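Local coordinates for protein hydroquinone dioxygenase large subunit (PDB 4ZXA) that probably catalyses, with its small subunit and a bound metal ion, the ring-opening dioxygenation of hydroquinone, at residues Ile132-Thr137 / Glu160-Ile165. Residues are numbered along the deposited sequence; the frame is centred on the assembly and turned at random.
Sequences ILRDWT and ENLECI
Ile165 points its CD1 at the helix backbone of Leu133 and Arg134, standing 3.5 Å from Arg134 CA and 4.1 Å from Leu133 CB. Chi1 of 61° lodges CG1 between the backbone N and carbonyl carbon of Ile165, and the extended chi2 carries CD1 on to the helix. Arg134 turns CG anti to its N (chi1 -166°) and runs extended to NE, which carries the guanidinium over Leu162, whose CD2 sits 3.6 Å from the centre of the guanidinium plane. Glu160 OE2 approaches Arg134 NE obliquely at 3.8 Å, a long salt bridge with guanidinium and carboxylate planes almost perpendicular (89°). No direct hydrogen bond joins the segments; one water does, donating to Arg134 O and Thr137 O and accepting from Asn161 N (3.0 Å). Where the helix ends, Thr137 N and OG1 grip Leu133 O from opposite faces of its plane, OG1 at 2.8 Å, the back-bond to the carbonyl four residues earlier common for helical threonines. A valine here removes the hydroxyl, and Leu133 O would probably keep only the Thr137 N bond of the two. The contact ties the C-terminal end of helix 122-136 to helix 162-165; Leu133 and Thr137 also pack on helix 63-75.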
# COMPACT_ATOMS: atom_id res chain seq x y z
N ILE E 132 18.91 9.40 6.41
CA ILE E 132 18.26 8.30 5.70
C ILE E 132 17.66 8.77 4.37
O ILE E 132 17.90 8.16 3.32
CB ILE E 132 17.22 7.57 6.58
CG1 ILE E 132 17.91 6.85 7.74
CG2 ILE E 132 16.41 6.57 5.75
CD1 ILE E 132 16.96 6.39 8.81
N LEU E 133 16.90 9.86 4.40
CA LEU E 133 16.34 10.41 3.16
C LEU E 133 17.45 10.68 2.15
O LEU E 133 17.35 10.29 0.99
CB LEU E 133 15.55 11.70 3.42
CG LEU E 133 14.24 11.62 4.19
CD1 LEU E 133 13.79 13.02 4.63
CD2 LEU E 133 13.16 10.94 3.34
N ARG E 134 18.50 11.34 2.61
CA ARG E 134 19.62 11.67 1.74
C ARG E 134 20.13 10.42 1.05
O ARG E 134 20.28 10.39 -0.17
CB ARG E 134 20.74 12.34 2.54
CG ARG E 134 21.81 13.02 1.68
CD ARG E 134 22.85 13.74 2.55
NE ARG E 134 23.82 14.48 1.73
CZ ARG E 134 23.91 15.81 1.68
NH1 ARG E 134 23.11 16.58 2.42
NH2 ARG E 134 24.82 16.38 0.90
N ASP E 135 20.39 9.38 1.84
CA ASP E 135 20.99 8.18 1.29
C ASP E 135 20.02 7.33 0.43
O ASP E 135 20.42 6.80 -0.60
CB ASP E 135 21.63 7.35 2.40
CG ASP E 135 22.46 6.19 1.85
OD1 ASP E 135 23.54 6.45 1.28
OD2 ASP E 135 22.03 5.02 1.98
N TRP E 136 18.76 7.20 0.85
CA TRP E 136 17.84 6.28 0.18
C TRP E 136 17.04 6.92 -0.97
O TRP E 136 16.33 6.22 -1.71
CB TRP E 136 16.89 5.63 1.19
CG TRP E 136 17.59 4.81 2.23
CD1 TRP E 136 18.93 4.60 2.34
CD2 TRP E 136 16.98 4.09 3.30
NE1 TRP E 136 19.19 3.79 3.41
CE2 TRP E 136 18.01 3.47 4.02
CE3 TRP E 136 15.65 3.91 3.72
CZ2 TRP E 136 17.77 2.68 5.14
CZ3 TRP E 136 15.41 3.13 4.83
CH2 TRP E 136 16.46 2.52 5.53
N THR E 137 17.15 8.23 -1.10
CA THR E 137 16.45 8.91 -2.18
C THR E 137 17.35 9.13 -3.39
O THR E 137 18.25 9.97 -3.37
CB THR E 137 15.86 10.25 -1.74
OG1 THR E 137 15.08 10.05 -0.55
CG2 THR E 137 14.99 10.82 -2.84
N GLU E 160 21.60 11.38 -5.90
CA GLU E 160 20.94 12.00 -4.78
C GLU E 160 19.87 12.91 -5.34
O GLU E 160 19.84 13.17 -6.55
CB GLU E 160 21.95 12.80 -3.95
CG GLU E 160 22.77 11.98 -2.96
CD GLU E 160 23.82 12.80 -2.22
OE1 GLU E 160 24.06 13.97 -2.60
OE2 GLU E 160 24.41 12.28 -1.25
N ASN E 161 18.99 13.39 -4.47
CA ASN E 161 18.01 14.40 -4.86
C ASN E 161 17.88 15.45 -3.76
O ASN E 161 16.79 15.67 -3.24
CB ASN E 161 16.66 13.76 -5.15
CG ASN E 161 15.84 14.56 -6.14
OD1 ASN E 161 14.74 14.16 -6.52
ND2 ASN E 161 16.38 15.68 -6.58
N LEU E 162 19.01 16.06 -3.41
CA LEU E 162 19.08 17.05 -2.33
C LEU E 162 18.07 18.17 -2.52
O LEU E 162 17.48 18.67 -1.55
CB LEU E 162 20.47 17.66 -2.26
CG LEU E 162 21.63 16.67 -2.15
CD1 LEU E 162 22.98 17.38 -2.06
CD2 LEU E 162 21.41 15.78 -0.95
N GLU E 163 17.87 18.57 -3.78
CA GLU E 163 16.98 19.68 -4.07
C GLU E 163 15.54 19.37 -3.67
O GLU E 163 14.77 20.28 -3.35
CB GLU E 163 17.06 20.09 -5.55
CG GLU E 163 18.45 20.63 -5.97
CD GLU E 163 18.98 21.74 -5.04
OE1 GLU E 163 19.87 21.44 -4.21
OE2 GLU E 163 18.50 22.90 -5.16
N CYS E 164 15.17 18.10 -3.67
CA CYS E 164 13.80 17.74 -3.32
C CYS E 164 13.62 17.48 -1.84
O CYS E 164 12.55 17.75 -1.30
CB CYS E 164 13.30 16.55 -4.13
SG CYS E 164 13.16 16.93 -5.86
N ILE E 165 14.65 16.96 -1.19
CA ILE E 165 14.52 16.66 0.23
C ILE E 165 14.98 17.79 1.15
O ILE E 165 14.61 17.81 2.32
CB ILE E 165 15.22 15.34 0.60
CG1 ILE E 165 16.71 15.42 0.28
CG2 ILE E 165 14.58 14.17 -0.16
CD1 ILE E 165 17.52 14.36 0.98
O HOH W 1 19.18 12.10 -1.76